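Local coordinates for protein malate dehydrogenase (Naegleria fowleri, PDB 6UM4) that probably catalyses the reversible oxidation of malate to oxaloacetate with a nicotinamide cofactor, as other malate dehydrogenases do, at residues E121-N126 with A174-L179; G145-L150 with E159-T164; A226-M231 with I408-I413; H344-G349 with V354-P359; M374-F379 with Y384-G389. All coordinates share one frame; numbering follows the deposited sequence. Where two conformers were deposited one is given.

Interaction 1 of 5, residues E121-N126 with A174-L179; sequences EMLGEN and ADYAIL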
# COMPACT_ATOMS: atom_id res chain seq x y z
N GLU A 121 -10.11 -1.43 1.02
CA GLU A 121 -10.13 0.03 0.82
C GLU A 121 -10.78 0.41 -0.51
O GLU A 121 -11.56 1.36 -0.57
CB GLU A 121 -8.71 0.59 0.91
CG GLU A 121 -8.59 2.11 0.73
CD GLU A 121 -7.14 2.58 0.79
OE1 GLU A 121 -6.26 1.71 1.01
OE2 GLU A 121 -6.88 3.80 0.61
N MET A 122 -10.47 -0.32 -1.58
CA MET A 122 -10.98 0.08 -2.89
C MET A 122 -12.49 -0.04 -2.97
O MET A 122 -13.16 0.88 -3.46
CB MET A 122 -10.32 -0.75 -3.99
CG MET A 122 -10.75 -0.26 -5.37
SD MET A 122 -9.80 -1.01 -6.69
CE MET A 122 -10.69 -2.55 -6.89
N LEU A 123 -13.06 -1.13 -2.47
CA LEU A 123 -14.48 -1.41 -2.69
C LEU A 123 -15.32 -1.41 -1.42
O LEU A 123 -16.54 -1.59 -1.52
CB LEU A 123 -14.67 -2.75 -3.41
CG LEU A 123 -14.05 -2.86 -4.81
CD1 LEU A 123 -14.34 -4.21 -5.49
CD2 LEU A 123 -14.50 -1.69 -5.70
N GLY A 124 -14.72 -1.24 -0.25
CA GLY A 124 -15.49 -1.19 0.98
C GLY A 124 -15.20 -2.39 1.88
O GLY A 124 -14.93 -3.51 1.41
N GLU A 125 -15.27 -2.16 3.19
CA GLU A 125 -14.85 -3.15 4.17
C GLU A 125 -15.77 -4.36 4.24
O GLU A 125 -15.38 -5.37 4.83
CB GLU A 125 -14.76 -2.50 5.56
N ASN A 126 -16.96 -4.29 3.65
CA ASN A 126 -17.90 -5.41 3.68
C ASN A 126 -18.07 -6.06 2.31
O ASN A 126 -19.05 -6.78 2.09
CB ASN A 126 -19.24 -4.94 4.24
CG ASN A 126 -19.16 -4.60 5.72
OD1 ASN A 126 -18.69 -5.40 6.53
ND2 ASN A 126 -19.60 -3.39 6.07
N ALA A 174 -15.21 -11.34 -14.70
CA ALA A 174 -14.73 -10.09 -14.11
C ALA A 174 -15.89 -9.13 -13.90
O ALA A 174 -16.73 -8.94 -14.78
CB ALA A 174 -13.67 -9.46 -15.01
N ASP A 175 -15.95 -8.56 -12.70
CA ASP A 175 -16.81 -7.41 -12.42
C ASP A 175 -16.05 -6.11 -12.57
O ASP A 175 -16.65 -5.07 -12.84
CB ASP A 175 -17.38 -7.47 -11.00
CG ASP A 175 -18.24 -8.65 -10.79
OD1 ASP A 175 -19.23 -8.80 -11.53
OD2 ASP A 175 -17.93 -9.43 -9.86
N TYR A 176 -14.73 -6.18 -12.38
CA TYR A 176 -13.83 -5.05 -12.45
C TYR A 176 -12.55 -5.49 -13.13
O TYR A 176 -12.12 -6.63 -12.97
CB TYR A 176 -13.51 -4.52 -11.04
CG TYR A 176 -14.73 -4.11 -10.27
CD1 TYR A 176 -15.39 -2.91 -10.55
CD2 TYR A 176 -15.26 -4.91 -9.29
CE1 TYR A 176 -16.52 -2.52 -9.84
CE2 TYR A 176 -16.39 -4.53 -8.57
CZ TYR A 176 -17.01 -3.34 -8.85
OH TYR A 176 -18.14 -2.98 -8.14
N ALA A 177 -11.96 -4.58 -13.89
CA ALA A 177 -10.65 -4.85 -14.46
C ALA A 177 -9.80 -3.59 -14.38
O ALA A 177 -10.25 -2.51 -14.77
CB ALA A 177 -10.75 -5.37 -15.90
N ILE A 178 -8.59 -3.73 -13.86
CA ILE A 178 -7.62 -2.64 -13.79
C ILE A 178 -6.45 -3.04 -14.67
O ILE A 178 -5.80 -4.06 -14.42
CB ILE A 178 -7.17 -2.35 -12.34
CG1 ILE A 178 -8.37 -1.91 -11.51
CG2 ILE A 178 -6.09 -1.25 -12.31
CD1 ILE A 178 -8.07 -1.75 -10.05
N LEU A 179 -6.22 -2.28 -15.73
CA LEU A 179 -5.28 -2.67 -16.77
C LEU A 179 -4.00 -1.89 -16.60
O LEU A 179 -3.88 -0.76 -17.09
CB LEU A 179 -5.91 -2.46 -18.15
CG LEU A 179 -7.21 -3.25 -18.23
CD1 LEU A 179 -7.78 -3.29 -19.63
CD2 LEU A 179 -6.96 -4.69 -17.69
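In the Rossmann-type NAD-binding domain, Met122 and Leu123 of the loop joining helix 108-118 to strand 129-134 lie against Tyr176 and Ile178 of strand 176-179, an inner strand of the parallel sheet. Tyr176 and Ile178 are two residues apart, so both turn the same strand face toward the loop. The backbones stay well separated, with Leu123 CA 10.4 Å from Tyr176 CA, and side chains alone bridge the gap. Leu123 and Tyr176 run alongside one another, pointing opposite ways: Leu123 CD1 comes to 3.7 Å from Tyr176 CE2 and 4.0 Å from Tyr176 CD2, while the other methyl, CD2, lies over one face of the ring. Next to this pair, Met122 and Ile178 meet tip to tip. Met122 has CG anti to the backbone N (chi1 -175°) and stays extended to SD, which lets the sulfur span the distance. Helix 332-348 of the C-terminal domain joins the group, with Met343 touching Met122, Tyr176 and Ile178, and Val347 touching Tyr176; Leu123 also reaches Val98 and Ile100 on the adjacent strand. The contact is therefore a buried apolar patch where a Rossmann loop, its sheet and a helix from the second domain come together. At the meeting of the two tips, Met122 SD is 3.9 Å from Ile178 CD1, and a bend at chi3 (83°) leaves Met122 CE 4.2 Å from the same methyl.

Interaction 2 of 5, residues G145-L150 with E159-T164; sequences GVKMEL and EEIYLT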
# COMPACT_ATOMS: atom_id res chain seq x y z
N GLY A 145 5.02 -15.54 -6.27
CA GLY A 145 5.46 -14.76 -5.12
C GLY A 145 4.47 -13.69 -4.72
O GLY A 145 4.31 -13.37 -3.54
N VAL A 146 3.82 -13.08 -5.71
CA VAL A 146 2.80 -12.08 -5.41
C VAL A 146 1.67 -12.72 -4.62
O VAL A 146 1.17 -12.15 -3.65
CB VAL A 146 2.29 -11.43 -6.72
CG1 VAL A 146 1.11 -10.50 -6.44
CG2 VAL A 146 3.43 -10.66 -7.38
N LYS A 147 1.23 -13.91 -5.04
CA LYS A 147 0.16 -14.57 -4.32
C LYS A 147 0.59 -14.88 -2.90
O LYS A 147 -0.16 -14.64 -1.94
CB LYS A 147 -0.27 -15.83 -5.07
CG LYS A 147 -1.34 -16.62 -4.35
CD LYS A 147 -1.74 -17.84 -5.14
CE LYS A 147 -2.78 -18.65 -4.39
NZ LYS A 147 -2.26 -19.13 -3.08
N MET A 148 1.81 -15.36 -2.74
CA MET A 148 2.33 -15.67 -1.41
C MET A 148 2.28 -14.44 -0.50
O MET A 148 1.83 -14.53 0.65
CB MET A 148 3.75 -16.19 -1.52
CG MET A 148 3.82 -17.63 -1.96
SD MET A 148 5.52 -18.22 -2.02
CE MET A 148 5.82 -18.21 -3.77
N GLU A 149 2.73 -13.28 -1.00
CA GLU A 149 2.73 -12.09 -0.15
C GLU A 149 1.32 -11.68 0.21
O GLU A 149 1.05 -11.30 1.35
CB GLU A 149 3.47 -10.95 -0.85
CG GLU A 149 4.98 -11.12 -0.91
CD GLU A 149 5.74 -9.79 -0.80
OE1 GLU A 149 6.19 -9.29 -1.86
OE2 GLU A 149 5.85 -9.23 0.33
N LEU A 150 0.40 -11.76 -0.75
CA LEU A 150 -0.98 -11.40 -0.47
C LEU A 150 -1.63 -12.36 0.52
O LEU A 150 -2.35 -11.92 1.42
CB LEU A 150 -1.78 -11.39 -1.77
CG LEU A 150 -1.66 -10.15 -2.64
CD1 LEU A 150 -2.34 -10.41 -3.99
CD2 LEU A 150 -2.29 -8.97 -1.94
N GLU A 159 -11.09 -13.67 -0.99
CA GLU A 159 -11.66 -15.01 -1.05
C GLU A 159 -10.90 -15.92 -2.01
O GLU A 159 -10.93 -17.15 -1.84
CB GLU A 159 -13.13 -14.94 -1.45
CG GLU A 159 -14.05 -15.71 -0.53
CD GLU A 159 -15.10 -14.83 0.11
OE1 GLU A 159 -16.08 -14.47 -0.59
OE2 GLU A 159 -14.95 -14.47 1.30
N GLU A 160 -10.22 -15.36 -3.00
CA GLU A 160 -9.50 -16.18 -3.96
C GLU A 160 -8.43 -15.33 -4.62
O GLU A 160 -8.62 -14.13 -4.82
CB GLU A 160 -10.45 -16.74 -5.04
CG GLU A 160 -9.79 -17.78 -5.94
CD GLU A 160 -10.58 -18.09 -7.20
OE1 GLU A 160 -11.72 -17.61 -7.35
OE2 GLU A 160 -10.06 -18.86 -8.04
N ILE A 161 -7.32 -15.97 -4.97
CA ILE A 161 -6.29 -15.39 -5.83
C ILE A 161 -6.04 -16.39 -6.96
O ILE A 161 -5.52 -17.48 -6.71
CB ILE A 161 -4.99 -15.10 -5.08
CG1 ILE A 161 -5.24 -14.22 -3.86
CG2 ILE A 161 -3.99 -14.43 -6.02
CD1 ILE A 161 -4.01 -14.07 -2.94
N TYR A 162 -6.40 -16.02 -8.18
CA TYR A 162 -6.19 -16.86 -9.36
C TYR A 162 -5.11 -16.23 -10.23
O TYR A 162 -5.14 -15.02 -10.48
CB TYR A 162 -7.50 -17.03 -10.14
CG TYR A 162 -7.36 -17.83 -11.42
CD1 TYR A 162 -7.37 -19.22 -11.41
CD2 TYR A 162 -7.23 -17.18 -12.65
CE1 TYR A 162 -7.25 -19.95 -12.60
CE2 TYR A 162 -7.10 -17.90 -13.83
CZ TYR A 162 -7.11 -19.28 -13.80
OH TYR A 162 -6.99 -19.98 -14.99
N LEU A 163 -4.16 -17.05 -10.69
CA LEU A 163 -3.01 -16.60 -11.47
C LEU A 163 -3.07 -17.17 -12.88
O LEU A 163 -3.37 -18.35 -13.06
CB LEU A 163 -1.70 -17.06 -10.84
CG LEU A 163 -1.45 -16.92 -9.34
CD1 LEU A 163 -0.05 -17.39 -9.05
CD2 LEU A 163 -1.65 -15.49 -8.89
N THR A 164 -2.72 -16.35 -13.88
CA THR A 164 -2.75 -16.85 -15.25
C THR A 164 -1.93 -15.96 -16.16
O THR A 164 -1.72 -14.78 -15.88
CB THR A 164 -4.19 -16.99 -15.78
OG1 THR A 164 -4.16 -17.45 -17.13
CG2 THR A 164 -4.94 -15.69 -15.70
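Ile161 and Leu163 of strand 158-164 pack under Lys147 and Leu150 of helix 140-151, within the beta-alpha-beta unit formed by strands 129-134 and 158-164 and the helix between them. This is part of the Rossmann-type domain, and strand 158-164 is an outermost strand of the parallel sheet in this chain. The helix and strand segments run nearly antiparallel (170°), their axes 9.5 Å apart. As in any beta strand, alternate side chains turn to the helix. Along the strand, Glu160 points away and Ile161 is the first to engage. Its CD1 is wedged between leucine and lysine, 3.7 Å from Leu150 CB and 4.0 Å from Lys147 CG, while CG2 lies 3.8 Å from that same Lys147 CG. Both helix residues meet the isoleucine at a slant. Tyr162 turns to the other side of the sheet, where Arg132 makes a cation-pi contact with it. Leu163 comes back toward the helix, and its CD2 sits 4.1 Å from Lys147 CB. On the face of the helix turned from the strand, Glu149 forms a salt bridge with Arg327 of the second subunit and a hydrogen bond with Ser334 of that subunit, so the helix lies between the sheet and the dimer partner. Lys147 supplies hydrocarbon to the packing and keeps its charge for Asp151, a salt-bridge partner one turn further on. Its chain is straight until chi4 (-61°) turns NZ aside, and the Lys147 CE just before that bend is 3.8 Å from Ile161 O.

Interaction 3 of 5, residues A226-M231 with I408-I413; sequences ANTNAM and IEEKKI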
# COMPACT_ATOMS: atom_id res chain seq x y z
N ALA A 226 -2.83 6.02 -22.16
CA ALA A 226 -4.04 5.60 -21.46
C ALA A 226 -5.29 5.87 -22.28
O ALA A 226 -6.00 4.93 -22.65
CB ALA A 226 -4.13 6.30 -20.10
N ASN A 227 -5.55 7.14 -22.63
CA ASN A 227 -6.79 7.50 -23.33
C ASN A 227 -6.97 6.67 -24.58
O ASN A 227 -8.07 6.16 -24.85
CB ASN A 227 -6.79 8.99 -23.72
CG ASN A 227 -6.68 9.90 -22.54
OD1 ASN A 227 -5.84 9.68 -21.65
ND2 ASN A 227 -7.51 10.95 -22.50
N THR A 228 -5.91 6.55 -25.37
CA THR A 228 -5.98 5.81 -26.62
C THR A 228 -6.14 4.31 -26.37
O THR A 228 -6.89 3.63 -27.08
CB THR A 228 -4.73 6.10 -27.43
OG1 THR A 228 -4.65 7.52 -27.65
CG2 THR A 228 -4.78 5.40 -28.78
N ASN A 229 -5.43 3.77 -25.37
CA ASN A 229 -5.62 2.36 -25.04
C ASN A 229 -7.07 2.09 -24.67
O ASN A 229 -7.66 1.09 -25.12
CB ASN A 229 -4.69 1.96 -23.89
CG ASN A 229 -3.25 1.77 -24.34
OD1 ASN A 229 -2.97 1.59 -25.52
ND2 ASN A 229 -2.33 1.83 -23.38
N ALA A 230 -7.68 2.97 -23.87
CA ALA A 230 -9.07 2.79 -23.47
C ALA A 230 -9.99 2.82 -24.69
O ALA A 230 -10.93 2.01 -24.81
CB ALA A 230 -9.47 3.89 -22.48
N MET A 231 -9.73 3.75 -25.61
CA MET A 231 -10.52 3.85 -26.82
C MET A 231 -10.44 2.57 -27.64
O MET A 231 -11.44 2.13 -28.21
CB MET A 231 -10.05 5.03 -27.64
CG MET A 231 -10.91 5.25 -28.88
SD MET A 231 -9.86 5.89 -30.17
CE MET A 231 -8.83 4.46 -30.45
N ILE A 408 -6.57 13.27 -31.17
CA ILE A 408 -6.97 12.93 -32.53
C ILE A 408 -5.80 12.34 -33.30
O ILE A 408 -5.95 11.37 -34.06
CB ILE A 408 -7.57 14.16 -33.24
CG1 ILE A 408 -8.93 14.50 -32.60
CG2 ILE A 408 -7.74 13.89 -34.73
CD1 ILE A 408 -9.52 15.79 -33.04
N GLU A 409 -4.60 12.91 -33.12
CA GLU A 409 -3.43 12.37 -33.82
C GLU A 409 -3.14 10.95 -33.35
O GLU A 409 -2.81 10.07 -34.16
CB GLU A 409 -2.21 13.27 -33.62
N GLU A 410 -3.28 10.70 -32.05
CA GLU A 410 -3.08 9.35 -31.54
C GLU A 410 -4.08 8.38 -32.17
O GLU A 410 -3.71 7.28 -32.59
CB GLU A 410 -3.19 9.35 -30.02
CG GLU A 410 -2.00 10.03 -29.35
CD GLU A 410 -1.96 9.89 -27.83
OE1 GLU A 410 -2.69 9.03 -27.26
OE2 GLU A 410 -1.21 10.67 -27.20
N LYS A 411 -5.34 8.80 -32.28
CA LYS A 411 -6.36 7.92 -32.83
C LYS A 411 -6.07 7.56 -34.28
O LYS A 411 -6.14 6.39 -34.67
CB LYS A 411 -7.74 8.58 -32.71
CG LYS A 411 -8.86 7.79 -33.33
CD LYS A 411 -10.19 8.34 -32.89
CE LYS A 411 -11.33 7.70 -33.66
NZ LYS A 411 -12.01 6.71 -32.77
N LYS A 412 -5.66 8.55 -35.09
CA LYS A 412 -5.34 8.27 -36.49
C LYS A 412 -4.19 7.28 -36.60
O LYS A 412 -4.18 6.46 -37.52
CB LYS A 412 -4.98 9.56 -37.22
N ILE A 413 -3.24 7.32 -35.67
CA ILE A 413 -2.11 6.41 -35.76
C ILE A 413 -2.55 4.97 -35.52
O ILE A 413 -2.08 4.05 -36.20
CB ILE A 413 -1.01 6.83 -34.77
CG1 ILE A 413 -0.30 8.08 -35.30
CG2 ILE A 413 -0.06 5.66 -34.48
CD1 ILE A 413 0.67 8.68 -34.34
O HOH W 1 -3.43 8.71 -24.96
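Thr228 and Glu410 meet at a slant, hydroxyl to carboxylate, whereas Met231 and Lys411 cross at about a right angle. With Thr228 OG1 anti to the carbonyl carbon (chi1 -58°), the hydroxyl faces the other helix and donates a short hydrogen bond of 2.5 Å from Thr228 OG1 to Glu410 OE1. It uses the anti lone pair of that oxygen, the one turned from OE2. A water also donates to Glu410 OE1 and weakly accepts from Thr228 N; its modelled distance to OE1 is unusually short, so its exact place is doubtful. Glu410 OE2 is taken by Asn279 ND2, which leaves both carboxylate oxygens hydrogen-bonded inside a buried contact. In the second pair, Met231 SD lies across the straight CG-CD part of the lysine, 3.7 Å from Lys411 CD, and the bend at chi4 (104°) brings Lys411 NZ to 3.5 Å from Met231 SD. The ammonium hydrogen-bonds to Gly369 O. The contact joins helix 226-235 of the NAD-binding domain to helix 394-414 of the C-terminal domain. Around it, Met195 of helix 191-212 touches Glu410, Val414 touches Thr228 and Met231, and Trp371 at the start of strand 371-380 packs on Met231.

Interaction 4 of 5, residues H344-G349 with V354-P359; sequences HDWVLG and VSMAIP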
# COMPACT_ATOMS: atom_id res chain seq x y z
N HIS A 344 -12.46 3.43 -6.42
CA HIS A 344 -13.27 3.64 -5.24
C HIS A 344 -14.39 4.64 -5.51
O HIS A 344 -15.56 4.38 -5.20
CB HIS A 344 -12.40 4.12 -4.09
CG HIS A 344 -13.18 4.59 -2.92
ND1 HIS A 344 -13.74 5.85 -2.86
CD2 HIS A 344 -13.56 3.96 -1.78
CE1 HIS A 344 -14.41 5.98 -1.73
NE2 HIS A 344 -14.31 4.85 -1.05
N ASP A 345 -14.04 5.81 -6.07
CA ASP A 345 -15.03 6.82 -6.41
C ASP A 345 -15.99 6.35 -7.50
O ASP A 345 -17.20 6.63 -7.45
CB ASP A 345 -14.31 8.12 -6.82
CG ASP A 345 -13.49 8.74 -5.67
OD1 ASP A 345 -13.58 8.24 -4.52
OD2 ASP A 345 -12.75 9.72 -5.91
N TRP A 346 -15.49 5.62 -8.50
CA TRP A 346 -16.36 5.09 -9.56
C TRP A 346 -17.47 4.22 -8.97
O TRP A 346 -18.63 4.32 -9.38
CB TRP A 346 -15.52 4.27 -10.55
CG TRP A 346 -16.08 4.13 -11.96
CD1 TRP A 346 -17.28 4.58 -12.42
CD2 TRP A 346 -15.43 3.50 -13.08
NE1 TRP A 346 -17.42 4.28 -13.77
CE2 TRP A 346 -16.29 3.62 -14.20
CE3 TRP A 346 -14.19 2.85 -13.25
CZ2 TRP A 346 -15.97 3.12 -15.46
CZ3 TRP A 346 -13.86 2.36 -14.51
CH2 TRP A 346 -14.76 2.48 -15.60
N VAL A 347 -17.13 3.39 -7.99
CA VAL A 347 -18.06 2.43 -7.40
C VAL A 347 -18.86 3.04 -6.25
O VAL A 347 -20.06 2.79 -6.13
CB VAL A 347 -17.28 1.19 -6.93
CG1 VAL A 347 -18.17 0.25 -6.14
CG2 VAL A 347 -16.63 0.50 -8.11
N LEU A 348 -18.23 3.81 -5.37
CA LEU A 348 -18.90 4.27 -4.17
C LEU A 348 -19.26 5.75 -4.19
O LEU A 348 -19.98 6.21 -3.30
CB LEU A 348 -18.04 3.98 -2.93
CG LEU A 348 -17.74 2.48 -2.72
CD1 LEU A 348 -16.72 2.26 -1.62
CD2 LEU A 348 -19.00 1.68 -2.45
N GLY A 349 -18.81 6.50 -5.19
CA GLY A 349 -19.19 7.90 -5.33
C GLY A 349 -18.25 8.83 -4.58
O GLY A 349 -17.50 8.43 -3.69
N VAL A 354 -13.99 14.99 -9.65
CA VAL A 354 -12.78 14.23 -9.92
C VAL A 354 -12.59 14.22 -11.42
O VAL A 354 -13.50 14.56 -12.19
CB VAL A 354 -12.83 12.80 -9.33
CG1 VAL A 354 -12.98 12.86 -7.82
CG2 VAL A 354 -13.97 11.98 -9.95
N SER A 355 -11.37 13.91 -11.84
CA SER A 355 -11.03 13.77 -13.25
C SER A 355 -11.00 12.30 -13.63
O SER A 355 -10.44 11.48 -12.90
CB SER A 355 -9.68 14.43 -13.57
OG SER A 355 -9.69 15.82 -13.30
N MET A 356 -11.62 11.99 -14.76
CA MET A 356 -11.59 10.70 -15.42
C MET A 356 -11.52 10.96 -16.92
O MET A 356 -12.15 11.90 -17.41
CB MET A 356 -12.86 9.88 -15.11
CG MET A 356 -13.05 9.53 -13.61
SD MET A 356 -14.69 8.80 -13.28
CE MET A 356 -14.45 7.11 -13.83
N ALA A 357 -10.74 10.15 -17.64
CA ALA A 357 -10.73 10.15 -19.11
C ALA A 357 -11.85 9.24 -19.61
O ALA A 357 -11.78 8.02 -19.44
CB ALA A 357 -9.38 9.69 -19.65
N ILE A 358 -12.85 9.82 -20.26
CA ILE A 358 -14.10 9.11 -20.55
C ILE A 358 -14.41 9.24 -22.04
O ILE A 358 -13.86 10.12 -22.72
CB ILE A 358 -15.26 9.67 -19.68
CG1 ILE A 358 -15.66 11.06 -20.18
CG2 ILE A 358 -14.82 9.78 -18.21
CD1 ILE A 358 -16.77 11.71 -19.39
N PRO A 359 -15.26 8.36 -22.58
CA PRO A 359 -15.66 8.53 -23.98
C PRO A 359 -16.38 9.85 -24.18
O PRO A 359 -17.32 10.19 -23.46
CB PRO A 359 -16.60 7.34 -24.25
CG PRO A 359 -17.07 6.91 -22.89
CD PRO A 359 -15.87 7.16 -21.98
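A chi1 of -156° carries the Trp346 indole anti to the backbone N and out to the strand, while Met356, extended through chi2, bends at chi3 (78°) to bring CE over the ring. The two side chains cross at about a right angle. Met356 CE lies 3.8 Å from the centroid of the five-membered ring of Trp346, only 8° off its normal, a CH-pi contact over the face; CE is 3.8 Å from Trp346 CD2. The sulfur stands further back, with Met356 SD 5.1 Å from that centroid, in an oblique Met-aromatic position. In the C-terminal alpha/beta domain, this packs the last turn of helix 332-348 on strand 353-359, which follows after a short loop. Tyr384 of strand 383-386, the far strand of the sheet, meets the indole as well. Two residues earlier on the strand, Val354 CG1 touches Asp345 OD2 at 3.7 Å. That carboxylate is held from several directions: Arg250 makes a salt bridge to OD2, Asn350 ND2 bonds the same oxygen, and His344 ND1 donates to Asp345 OD1 at 2.9 Å. This last bond lies in the imidazole plane and reaches the anti side of OD1. The helix closes with Gly349 N bonded to Asp345 O at 2.8 Å.

Interaction 5 of 5, residues M374-F379 with Y384-G389; sequences MPVQCF and YGVIEG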
# COMPACT_ATOMS: atom_id res chain seq x y z
N MET A 374 -12.27 14.90 -18.26
CA MET A 374 -13.20 16.00 -18.02
C MET A 374 -13.50 16.05 -16.53
O MET A 374 -13.42 15.02 -15.85
CB MET A 374 -14.51 15.83 -18.80
CG MET A 374 -14.36 15.61 -20.29
SD MET A 374 -15.96 15.44 -21.14
CE MET A 374 -15.38 14.54 -22.58
N PRO A 375 -13.92 17.20 -16.01
CA PRO A 375 -14.48 17.23 -14.65
C PRO A 375 -15.76 16.41 -14.59
O PRO A 375 -16.70 16.65 -15.36
CB PRO A 375 -14.77 18.71 -14.41
CG PRO A 375 -14.88 19.32 -15.82
CD PRO A 375 -13.87 18.54 -16.62
N VAL A 376 -15.78 15.42 -13.69
CA VAL A 376 -16.97 14.60 -13.50
C VAL A 376 -17.31 14.49 -12.03
O VAL A 376 -16.46 14.69 -11.15
CB VAL A 376 -16.83 13.19 -14.09
CG1 VAL A 376 -16.39 13.25 -15.55
CG2 VAL A 376 -15.89 12.33 -13.21
N GLN A 377 -18.57 14.20 -11.76
CA GLN A 377 -19.04 13.77 -10.46
C GLN A 377 -19.34 12.28 -10.53
O GLN A 377 -20.12 11.85 -11.39
CB GLN A 377 -20.30 14.53 -10.04
CG GLN A 377 -20.78 14.08 -8.67
CD GLN A 377 -21.71 15.08 -8.04
OE1 GLN A 377 -21.69 16.26 -8.38
NE2 GLN A 377 -22.53 14.61 -7.11
N CYS A 378 -18.73 11.51 -9.64
CA CYS A 378 -19.02 10.08 -9.52
C CYS A 378 -20.14 9.90 -8.51
O CYS A 378 -19.98 10.21 -7.33
CB CYS A 378 -17.78 9.29 -9.12
SG CYS A 378 -16.58 9.10 -10.46
N PHE A 379 -21.29 9.43 -8.97
CA PHE A 379 -22.40 9.21 -8.06
C PHE A 379 -22.35 7.86 -7.39
O PHE A 379 -23.14 7.61 -6.47
CB PHE A 379 -23.72 9.35 -8.82
CG PHE A 379 -23.74 10.49 -9.78
CD1 PHE A 379 -23.64 11.80 -9.33
CD2 PHE A 379 -23.89 10.26 -11.14
CE1 PHE A 379 -23.66 12.84 -10.22
CE2 PHE A 379 -23.92 11.30 -12.03
CZ PHE A 379 -23.81 12.60 -11.58
N TYR A 384 -21.28 8.09 -13.58
CA TYR A 384 -20.68 9.41 -13.45
C TYR A 384 -21.29 10.33 -14.49
O TYR A 384 -21.90 9.89 -15.46
CB TYR A 384 -19.14 9.38 -13.62
CG TYR A 384 -18.68 8.77 -14.93
CD1 TYR A 384 -18.79 9.47 -16.13
CD2 TYR A 384 -18.13 7.50 -14.97
CE1 TYR A 384 -18.38 8.91 -17.34
CE2 TYR A 384 -17.69 6.94 -16.17
CZ TYR A 384 -17.82 7.65 -17.35
OH TYR A 384 -17.40 7.08 -18.54
N GLY A 385 -21.14 11.64 -14.25
CA GLY A 385 -21.63 12.67 -15.15
C GLY A 385 -20.70 13.87 -15.22
O GLY A 385 -20.20 14.37 -14.20
N VAL A 386 -20.45 14.34 -16.45
CA VAL A 386 -19.61 15.51 -16.63
C VAL A 386 -20.26 16.70 -15.95
O VAL A 386 -21.48 16.89 -16.02
CB VAL A 386 -19.39 15.76 -18.13
CG1 VAL A 386 -18.61 17.03 -18.36
CG2 VAL A 386 -18.68 14.56 -18.75
N ILE A 387 -19.44 17.51 -15.27
CA ILE A 387 -19.95 18.74 -14.67
C ILE A 387 -20.46 19.63 -15.79
O ILE A 387 -19.73 19.91 -16.75
CB ILE A 387 -18.87 19.44 -13.84
CG1 ILE A 387 -18.30 18.51 -12.78
CG2 ILE A 387 -19.44 20.69 -13.17
CD1 ILE A 387 -19.32 18.12 -11.72
N GLU A 388 -21.71 20.06 -15.69
CA GLU A 388 -22.35 20.81 -16.77
C GLU A 388 -22.33 22.30 -16.50
O GLU A 388 -22.18 22.75 -15.37
CB GLU A 388 -23.80 20.37 -16.97
CG GLU A 388 -23.97 18.94 -17.43
CD GLU A 388 -25.43 18.52 -17.48
OE1 GLU A 388 -26.30 19.36 -17.16
OE2 GLU A 388 -25.69 17.34 -17.80
N GLY A 389 -22.47 23.07 -17.57
CA GLY A 389 -22.68 24.50 -17.42
C GLY A 389 -21.45 25.34 -17.22
O GLY A 389 -21.58 26.53 -16.95
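Gln377 and Gly385 face each other as a hydrogen-bonded antiparallel pair in the beta hairpin of strands 371-380 and 383-386, part of the three-stranded sheet of the C-terminal domain. Their two backbone bonds run both ways, Gln377 N to Gly385 O at 2.9 Å and Gly385 N to Gln377 O at 3.0 Å. A third, Ile387 N to Pro375 O at 2.9 Å, continues the ladder just beyond the regular strand. CA-H...O contacts fill in beside these bonds, the shortest being 3.2 Å from Tyr384 CA to Gln377 O.

Apolar contacts occupy the flanks. Met374 SD is 3.7 Å from Val386 CG2, with Val376 CG1 on the same methyl, and Pro375 CB packs on Ile387 CG1. On the side of Cys378 and Tyr384, the sulfur of Cys378 lies near Tyr384 CB. The tyrosine CG stands between backbone N and carbonyl carbon (chi1 56°), and the ring leads off from the partner strand until OH reaches the backbone oxygen of Glu243.

The one aromatic of the first strand segment folds over the backbone. Phe379 has Gln377 O 3.7 Å above its ring plane, over the centre. Gly385 has no side chain to hold the ring off, and Phe379 CE2 approaches Gly385 N to 3.6 Å.

Interactions 1 and 2 share the parallel Rossmann sheet, with interaction 2 nested in the loop that interaction 1 closes and their nearest atoms about 9 Å apart. Interaction 1 also touches interaction 4 across the domain boundary, through Tyr176 on Val347 and the backbone of Met122 on His344. Interactions 4 and 5, with centres 9 Å apart, are bound together in one antiparallel sheet: Val354 pairs with Val376 and Met356 with Met374, and the sulfurs of Met356 and Cys378 meet. Interaction 3, which encloses both along the chain, touches interaction 4 where Asn227 packs on Ala357. Interactions 2 and 5 lie furthest apart, about 36 Å between centres.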